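Local structure of muscarinic toxin-like protein 3 homolog (3HH7) at residues C3-S8 and T13-P18; S27-I30 and G35-E38; T44-T49 and K53-C58. The protein acts as a postsynaptic neurotoxin, a homodimeric three-finger venom protein that inhibits nicotinic acetylcholine receptors. All coordinates share one frame; numbering follows the deposited sequence.

Contact 1: residues C3-S8 and T13-P18; sequences CYNHQS and TTEICP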
loop_
_atom_site.group_PDB
_atom_site.type_symbol
_atom_site.label_atom_id
_atom_site.label_comp_id
_atom_site.label_asym_id
_atom_site.label_seq_id
_atom_site.Cartn_x
_atom_site.Cartn_y
_atom_site.Cartn_z
ATOM N N CYS A 3 1.795 10.857 -11.041
ATOM C CA CYS A 3 0.833 10.004 -10.362
ATOM C C CYS A 3 -0.569 10.357 -10.799
ATOM O O CYS A 3 -0.865 11.522 -11.064
ATOM C CB CYS A 3 0.909 10.254 -8.857
ATOM S SG CYS A 3 2.499 9.944 -8.117
ATOM N N TYR A 4 -1.456 9.365 -10.809
ATOM C CA TYR A 4 -2.879 9.673 -10.876
ATOM C C TYR A 4 -3.283 10.466 -9.639
ATOM O O TYR A 4 -2.741 10.245 -8.551
ATOM C CB TYR A 4 -3.714 8.405 -10.951
ATOM C CG TYR A 4 -3.590 7.685 -12.267
ATOM C CD1 TYR A 4 -4.212 8.182 -13.409
ATOM C CD2 TYR A 4 -2.851 6.512 -12.370
ATOM C CE1 TYR A 4 -4.104 7.514 -14.627
ATOM C CE2 TYR A 4 -2.729 5.854 -13.578
ATOM C CZ TYR A 4 -3.358 6.361 -14.701
ATOM O OH TYR A 4 -3.238 5.683 -15.895
ATOM N N ASN A 5 -4.229 11.390 -9.802
ATOM C CA ASN A 5 -4.736 12.125 -8.643
ATOM C C ASN A 5 -6.243 12.284 -8.595
ATOM O O ASN A 5 -6.766 13.027 -7.756
ATOM C CB ASN A 5 -4.018 13.477 -8.480
ATOM C CG ASN A 5 -4.354 14.460 -9.579
ATOM O OD1 ASN A 5 -4.785 14.068 -10.660
ATOM N ND2 ASN A 5 -4.144 15.749 -9.314
ATOM N N HIS A 6 -6.939 11.567 -9.474
ATOM C CA HIS A 6 -8.399 11.624 -9.498
ATOM C C HIS A 6 -9.020 10.855 -8.337
ATOM O O HIS A 6 -8.492 9.832 -7.883
ATOM C CB HIS A 6 -8.958 11.140 -10.844
ATOM C CG HIS A 6 -8.615 9.727 -11.176
ATOM N ND1 HIS A 6 -7.320 9.317 -11.421
ATOM C CD2 HIS A 6 -9.397 8.633 -11.347
ATOM C CE1 HIS A 6 -7.320 8.025 -11.695
ATOM N NE2 HIS A 6 -8.565 7.588 -11.664
ATOM N N GLN A 7 -10.138 11.382 -7.845
ATOM C CA GLN A 7 -10.891 10.755 -6.770
ATOM C C GLN A 7 -11.863 9.703 -7.273
ATOM O O GLN A 7 -12.588 9.922 -8.242
ATOM C CB GLN A 7 -11.803 11.781 -6.079
ATOM C CG GLN A 7 -11.100 12.941 -5.420
ATOM C CD GLN A 7 -12.004 14.146 -5.336
ATOM O OE1 GLN A 7 -12.337 14.751 -6.354
ATOM N NE2 GLN A 7 -12.420 14.496 -4.129
ATOM N N SER A 8 -11.922 8.590 -6.547
ATOM C CA SER A 8 -12.933 7.564 -6.763
ATOM C C SER A 8 -13.110 7.220 -8.233
ATOM O O SER A 8 -12.171 6.774 -8.893
ATOM C CB SER A 8 -14.272 8.000 -6.164
ATOM O OG SER A 8 -14.133 8.322 -4.790
ATOM N N THR A 13 -7.118 11.820 -13.965
ATOM C CA THR A 13 -6.248 12.985 -14.068
ATOM C C THR A 13 -4.904 12.646 -13.454
ATOM O O THR A 13 -4.804 11.719 -12.644
ATOM C CB THR A 13 -6.840 14.238 -13.380
ATOM O OG1 THR A 13 -7.043 13.979 -11.986
ATOM C CG2 THR A 13 -8.180 14.611 -14.020
ATOM N N THR A 14 -3.868 13.376 -13.864
ATOM C CA THR A 14 -2.549 13.170 -13.282
ATOM C C THR A 14 -1.935 14.465 -12.784
ATOM O O THR A 14 -2.368 15.577 -13.133
ATOM C CB THR A 14 -1.576 12.478 -14.251
ATOM O OG1 THR A 14 -1.434 13.275 -15.429
ATOM C CG2 THR A 14 -2.067 11.094 -14.632
ATOM N N GLU A 15 -0.931 14.308 -11.939
ATOM C CA GLU A 15 -0.141 15.432 -11.491
ATOM C C GLU A 15 1.311 15.016 -11.471
ATOM O O GLU A 15 1.634 13.834 -11.281
ATOM C CB GLU A 15 -0.581 15.908 -10.111
ATOM C CG GLU A 15 -0.356 14.904 -9.008
ATOM C CD GLU A 15 -0.865 15.373 -7.654
ATOM O OE1 GLU A 15 -1.224 16.565 -7.519
ATOM O OE2 GLU A 15 -0.909 14.536 -6.730
ATOM N N ILE A 16 2.183 15.993 -11.685
ATOM C CA ILE A 16 3.606 15.775 -11.596
ATOM C C ILE A 16 4.026 16.158 -10.180
ATOM O O ILE A 16 3.761 17.266 -9.721
ATOM C CB ILE A 16 4.369 16.613 -12.660
ATOM C CG1 ILE A 16 3.862 16.246 -14.069
ATOM C CG2 ILE A 16 5.878 16.437 -12.475
ATOM C CD1 ILE A 16 4.470 17.050 -15.240
ATOM N N CYS A 17 4.676 15.234 -9.479
ATOM C CA CYS A 17 5.064 15.478 -8.089
ATOM C C CYS A 17 6.183 16.527 -7.994
ATOM O O CYS A 17 6.990 16.637 -8.919
ATOM C CB CYS A 17 5.483 14.181 -7.412
ATOM S SG CYS A 17 4.293 12.807 -7.582
ATOM N N PRO A 18 6.204 17.313 -6.894
ATOM C CA PRO A 18 7.145 18.438 -6.723
ATOM C C PRO A 18 8.631 18.094 -6.590
ATOM O O PRO A 18 9.472 18.731 -7.240
ATOM C CB PRO A 18 6.663 19.108 -5.422
ATOM C CG PRO A 18 5.270 18.641 -5.227
ATOM C CD PRO A 18 5.277 17.230 -5.751
#
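Cys-3 and Glu-15 form an antiparallel hydrogen-bonded pair in the first finger. Their main chains exchange two bonds, Cys-3 N to Glu-15 O at 3.0 Å and Glu-15 N to Cys-3 O at 2.9 Å. Past the strand end, Asn-5 N reaches Thr-13 O at 2.9 Å, but it comes from above the carbonyl plane, 39° out of it, as the chain leaves regular pairing. Between these bonds Tyr-4 and Thr-14 make a non-hydrogen-bonded pair, and Tyr-4 CA sends a C-H contact to Thr-13 O at 3.3 Å.

Side chains add little to this. Thr-14 CG2 sits 3.8 Å from Tyr-4 CD1, the two side chains slanting across one another, while Thr-13 O lies at the edge of the same ring, near its plane. Glu-15 CG is set between its backbone N and carbonyl carbon (chi1 65°) and the chain runs on extended, which brings the carboxylate beside Asn-5 CB; its OE2 is bonded to Cys-41 N. Cys-3 SG and Cys-17 SG pack at 3.4 Å without being bonded to each other. Each belongs to a separate disulfide of the toxin core, to Cys-24 and Cys-41 respectively.

These bridges tie the two-stranded hairpin of strands 2-4 and 14-16 to strands 23-31 and 34-42. Beyond the hairpin, His-6 O and Ser-8 O both accept from Arg-39 NH1 on strand 34-42.

Contact 2: residues S27-I30 and G35-E38; sequences SSWI and GRIE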
loop_
_atom_site.group_PDB
_atom_site.type_symbol
_atom_site.label_atom_id
_atom_site.label_comp_id
_atom_site.label_asym_id
_atom_site.label_seq_id
_atom_site.Cartn_x
_atom_site.Cartn_y
_atom_site.Cartn_z
ATOM N N SER A 27 -5.561 5.271 -1.907
ATOM C CA SER A 27 -6.157 4.958 -0.615
ATOM C C SER A 27 -7.650 4.741 -0.800
ATOM O O SER A 27 -8.336 5.625 -1.308
ATOM C CB SER A 27 -5.904 6.128 0.338
ATOM O OG SER A 27 -6.516 5.915 1.592
ATOM N N SER A 28 -8.147 3.569 -0.408
ATOM C CA SER A 28 -9.558 3.214 -0.537
ATOM C C SER A 28 -10.136 3.058 0.857
ATOM O O SER A 28 -9.580 2.316 1.683
ATOM C CB SER A 28 -9.700 1.898 -1.303
ATOM O OG SER A 28 -11.016 1.405 -1.217
ATOM N N TRP A 29 -11.225 3.762 1.145
ATOM C CA TRP A 29 -11.853 3.644 2.459
ATOM C C TRP A 29 -13.381 3.721 2.369
ATOM O O TRP A 29 -13.952 3.943 1.295
ATOM C CB TRP A 29 -11.303 4.698 3.429
ATOM C CG TRP A 29 -11.808 6.088 3.168
ATOM C CD1 TRP A 29 -12.815 6.732 3.837
ATOM C CD2 TRP A 29 -11.315 7.019 2.196
ATOM N NE1 TRP A 29 -12.994 7.993 3.323
ATOM C CE2 TRP A 29 -12.090 8.200 2.320
ATOM C CE3 TRP A 29 -10.310 6.969 1.224
ATOM C CZ2 TRP A 29 -11.889 9.321 1.505
ATOM C CZ3 TRP A 29 -10.109 8.091 0.411
ATOM C CH2 TRP A 29 -10.897 9.248 0.562
ATOM N N ILE A 30 -14.044 3.478 3.489
ATOM C CA ILE A 30 -15.504 3.569 3.541
ATOM C C ILE A 30 -15.871 4.726 4.451
ATOM O O ILE A 30 -15.412 4.781 5.593
ATOM C CB ILE A 30 -16.137 2.251 4.079
ATOM C CG1 ILE A 30 -15.804 1.069 3.167
ATOM C CG2 ILE A 30 -17.657 2.399 4.252
ATOM C CD1 ILE A 30 -15.686 -0.264 3.917
ATOM N N GLY A 35 -18.066 3.887 -0.490
ATOM C CA GLY A 35 -16.663 3.692 -0.820
ATOM C C GLY A 35 -16.085 4.920 -1.489
ATOM O O GLY A 35 -16.728 5.536 -2.359
ATOM N N ARG A 36 -14.871 5.284 -1.085
ATOM C CA ARG A 36 -14.182 6.401 -1.706
ATOM C C ARG A 36 -12.734 6.055 -1.936
ATOM O O ARG A 36 -12.174 5.229 -1.207
ATOM C CB ARG A 36 -14.319 7.638 -0.847
ATOM C CG ARG A 36 -15.770 8.085 -0.755
ATOM C CD ARG A 36 -15.894 9.370 -0.025
ATOM N NE ARG A 36 -15.445 10.496 -0.820
ATOM C CZ ARG A 36 -15.044 11.655 -0.302
ATOM N NH1 ARG A 36 -15.018 11.832 1.018
ATOM N NH2 ARG A 36 -14.660 12.634 -1.105
ATOM N N ILE A 37 -12.151 6.653 -2.971
ATOM C CA ILE A 37 -10.746 6.438 -3.307
ATOM C C ILE A 37 -10.081 7.789 -3.459
ATOM O O ILE A 37 -10.639 8.687 -4.088
ATOM C CB ILE A 37 -10.540 5.591 -4.605
ATOM C CG1 ILE A 37 -11.193 4.216 -4.464
ATOM C CG2 ILE A 37 -9.046 5.361 -4.882
ATOM C CD1 ILE A 37 -11.133 3.397 -5.739
ATOM N N GLU A 38 -8.926 7.942 -2.821
ATOM C CA GLU A 38 -8.073 9.107 -3.022
ATOM C C GLU A 38 -6.771 8.665 -3.679
ATOM O O GLU A 38 -6.223 7.605 -3.336
ATOM C CB GLU A 38 -7.780 9.761 -1.682
ATOM C CG GLU A 38 -7.082 11.109 -1.743
ATOM C CD GLU A 38 -6.912 11.702 -0.359
ATOM O OE1 GLU A 38 -7.927 12.130 0.229
ATOM O OE2 GLU A 38 -5.775 11.720 0.158
#
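Ser-27 to Ile-30 and Gly-35 to Glu-38 are the antiparallel arms of the beta hairpin of strands 23-31 and 34-42, the second finger of the three-finger fold, their axes 4.7 Å apart at closest approach and their directions differing by 156°. Two hydrogen-bonded pairs alternate with two non-hydrogen-bonded ones. Ser-27 and Glu-38 exchange bonds of 2.8 Å in each direction, N to O, and Trp-29 and Arg-36 do the same at 2.9 Å. In the intervening pair, Ile-37 CA makes a C-H contact with Ser-27 O at 3.2 Å, and Ser-28 CA is set against Arg-36 O in the same manner.

The side chains of Ser-27, Trp-29, Arg-36 and Glu-38 share one face of the sheet, where the indole dominates. With CG held between the backbone N and the carbonyl carbon (chi1 74°), the Trp-29 ring system folds over the partner strand. Arg-36 CB packs on one ring face as a CH-pi contact, 3.9 Å from the centroid of the six-membered ring, and the arginine chain runs beside the indole in the same direction. Farther along, CZ2 lies over one face of the guanidinium, whose plane is turned 59° from that of the ring. The six-membered ring also reaches diagonally past Arg-36, bringing Trp-29 CZ3 within 3.5 Å of Glu-38 CB. The Glu-38 carboxylate is tied by OE2 to Tyr-25 OH.

On the other face, Ile-37 CG1 meets Ser-28 CB loosely at 4.2 Å. Strand 23-31 is the middle of the three-stranded sheet: Ser-28 bonds through its backbone to Lys-53 and Tyr-54 of strand 52-58, while at the outer side of strand 34-42 Ile-37 is bonded to Ser-8 of the first finger, its N to Ser-8 OG and its O in a backbone bond.

Contact 3: residues T44-T49 and K53-C58; sequences TCPELT and KYVYCC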
loop_
_atom_site.group_PDB
_atom_site.type_symbol
_atom_site.label_atom_id
_atom_site.label_comp_id
_atom_site.label_asym_id
_atom_site.label_seq_id
_atom_site.Cartn_x
_atom_site.Cartn_y
_atom_site.Cartn_z
ATOM N N THR A 44 5.061 10.570 2.042
ATOM C CA THR A 44 4.843 9.586 3.104
ATOM C C THR A 44 3.652 8.682 2.753
ATOM O O THR A 44 2.617 9.155 2.261
ATOM C CB THR A 44 4.653 10.268 4.491
ATOM O OG1 THR A 44 4.426 9.278 5.502
ATOM C CG2 THR A 44 3.496 11.232 4.477
ATOM N N CYS A 45 3.802 7.386 3.013
ATOM C CA CYS A 45 2.735 6.443 2.705
ATOM C C CYS A 45 1.629 6.583 3.749
ATOM O O CYS A 45 1.916 6.473 4.934
ATOM C CB CYS A 45 3.292 5.019 2.682
ATOM S SG CYS A 45 2.123 3.828 2.032
ATOM N N PRO A 46 0.376 6.850 3.326
ATOM C CA PRO A 46 -0.693 7.088 4.312
ATOM C C PRO A 46 -0.919 5.908 5.254
ATOM O O PRO A 46 -0.780 4.767 4.854
ATOM C CB PRO A 46 -1.948 7.330 3.443
ATOM C CG PRO A 46 -1.436 7.702 2.116
ATOM C CD PRO A 46 -0.114 6.991 1.941
ATOM N N GLU A 47 -1.252 6.197 6.510
ATOM C CA GLU A 47 -1.699 5.165 7.425
ATOM C C GLU A 47 -2.983 4.504 6.906
ATOM O O GLU A 47 -3.805 5.149 6.235
ATOM C CB GLU A 47 -1.945 5.769 8.813
ATOM C CG GLU A 47 -2.358 4.776 9.879
ATOM C CD GLU A 47 -1.330 3.684 10.079
ATOM O OE1 GLU A 47 -0.487 3.817 10.988
ATOM O OE2 GLU A 47 -1.330 2.673 9.328
ATOM N N LEU A 48 -3.141 3.216 7.205
ATOM C CA LEU A 48 -4.414 2.560 6.971
ATOM C C LEU A 48 -5.256 2.687 8.240
ATOM O O LEU A 48 -4.991 2.030 9.248
ATOM C CB LEU A 48 -4.248 1.087 6.557
ATOM C CG LEU A 48 -5.568 0.371 6.247
ATOM C CD1 LEU A 48 -6.176 0.955 4.983
ATOM C CD2 LEU A 48 -5.369 -1.144 6.107
ATOM N N THR A 49 -6.259 3.552 8.167
ATOM C CA THR A 49 -7.127 3.850 9.310
ATOM C C THR A 49 -8.193 2.762 9.464
ATOM O O THR A 49 -8.395 1.965 8.546
ATOM C CB THR A 49 -7.794 5.242 9.152
ATOM O OG1 THR A 49 -8.656 5.227 8.012
ATOM C CG2 THR A 49 -6.744 6.324 8.977
ATOM N N LYS A 53 -9.958 0.375 3.527
ATOM C CA LYS A 53 -9.916 -0.944 2.877
ATOM C C LYS A 53 -8.464 -1.287 2.533
ATOM O O LYS A 53 -7.965 -2.370 2.863
ATOM C CB LYS A 53 -10.792 -0.974 1.621
ATOM C CG LYS A 53 -12.304 -0.961 1.905
ATOM C CD LYS A 53 -13.049 -1.790 0.850
ATOM C CE LYS A 53 -14.511 -1.364 0.610
ATOM N NZ LYS A 53 -14.706 -0.365 -0.525
ATOM N N TYR A 54 -7.780 -0.356 1.871
ATOM C CA TYR A 54 -6.366 -0.537 1.577
ATOM C C TYR A 54 -5.683 0.786 1.339
ATOM O O TYR A 54 -6.337 1.803 1.075
ATOM C CB TYR A 54 -6.153 -1.494 0.367
ATOM C CG TYR A 54 -6.634 -0.951 -0.958
ATOM C CD1 TYR A 54 -5.889 -0.011 -1.662
ATOM C CD2 TYR A 54 -7.827 -1.397 -1.511
ATOM C CE1 TYR A 54 -6.329 0.509 -2.887
ATOM C CE2 TYR A 54 -8.274 -0.909 -2.740
ATOM C CZ TYR A 54 -7.518 0.041 -3.418
ATOM O OH TYR A 54 -7.973 0.551 -4.617
ATOM N N VAL A 55 -4.358 0.753 1.479
ATOM C CA VAL A 55 -3.483 1.823 1.047
ATOM C C VAL A 55 -2.402 1.167 0.182
ATOM O O VAL A 55 -1.858 0.111 0.536
ATOM C CB VAL A 55 -2.796 2.542 2.239
ATOM C CG1 VAL A 55 -1.706 3.493 1.740
ATOM C CG2 VAL A 55 -3.806 3.363 3.023
ATOM N N TYR A 56 -2.106 1.791 -0.953
ATOM C CA TYR A 56 -1.070 1.313 -1.846
ATOM C C TYR A 56 -0.154 2.459 -2.198
ATOM O O TYR A 56 -0.634 3.524 -2.625
ATOM C CB TYR A 56 -1.706 0.736 -3.120
ATOM C CG TYR A 56 -0.714 0.200 -4.132
ATOM C CD1 TYR A 56 0.214 -0.784 -3.787
ATOM C CD2 TYR A 56 -0.730 0.666 -5.433
ATOM C CE1 TYR A 56 1.126 -1.287 -4.729
ATOM C CE2 TYR A 56 0.161 0.181 -6.378
ATOM C CZ TYR A 56 1.073 -0.799 -6.027
ATOM O OH TYR A 56 1.946 -1.263 -6.998
ATOM N N CYS A 57 1.148 2.258 -1.999
ATOM C CA CYS A 57 2.164 3.277 -2.247
ATOM C C CYS A 57 3.177 2.692 -3.204
ATOM O O CYS A 57 3.665 1.599 -2.978
ATOM C CB CYS A 57 2.852 3.716 -0.941
ATOM S SG CYS A 57 1.691 4.517 0.174
ATOM N N CYS A 58 3.474 3.420 -4.274
ATOM C CA CYS A 58 4.269 2.878 -5.360
ATOM C C CYS A 58 5.033 3.995 -6.060
ATOM O O CYS A 58 4.644 5.170 -5.995
ATOM C CB CYS A 58 3.356 2.108 -6.318
ATOM S SG CYS A 58 2.033 3.105 -7.041
#
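Pro-46 presents its five-membered ring to the strand through one atom, CD, which touches Cys-57 SG at 3.5 Å and Val-55 CG1 at 3.8 Å. The Glu-47 carboxylate is turned to other partners: its OE2 takes Leu-48 N on the anti lone pair at 2.8 Å.

The Cys-45 to Cys-57 disulfide, 2.0 Å between the two SG atoms, closes one end of the contact. Its torsion about the S-S bond is 92°, close to the relaxed right angle. Cys-45 SG stands anti to the backbone N (chi1 -170°), whereas Cys-57 SG lies beside its own N, and together these settings span the 5.9 Å between Cys-45 CA and Cys-57 CA. Val-55 fills the middle: CG1 meets Pro-46 O at 3.5 Å, and CG2 lies 3.7 Å from Glu-47 O. At the far end Leu-48 lays CD1 on the main chain of Tyr-54, 3.7 Å from its C atom, near the classic beta bulge where Lys-53 and Tyr-54 both face Ser-28.

Segments 44-49 and 53-58 are therefore joined by one covalent bridge and van der Waals packing, with no hydrogen bond between their backbones. Val-55 and Cys-57 point toward 44-49, which thus packs on a side-chain face of the strand, consistent with one strand edge pairing with strand 23-31 and the other with the second subunit's strand. At that interface Glu-47 adds reciprocal bonds to Thr-44 and Cys-45 of the second subunit.

The three contacts follow the chain in series, one in each finger of the three-finger fold, and none encloses another. Contacts 2 and 3 lie closest, with centres about 10 Å apart, and share the three-stranded sheet: strand 23-31 of contact 2 pairs directly with strand 52-58 of contact 3. Contact 1 belongs to a separate two-stranded hairpin, its centre about 15 Å from each of the others. It touches contact 2 where Ser-8 N meets Ile-37 O at 2.8 Å, probably a hydrogen bond, but stays about 6 Å from contact 3 at the nearest atoms. The dimer interface thus falls on the third-finger side, away from the first hairpin.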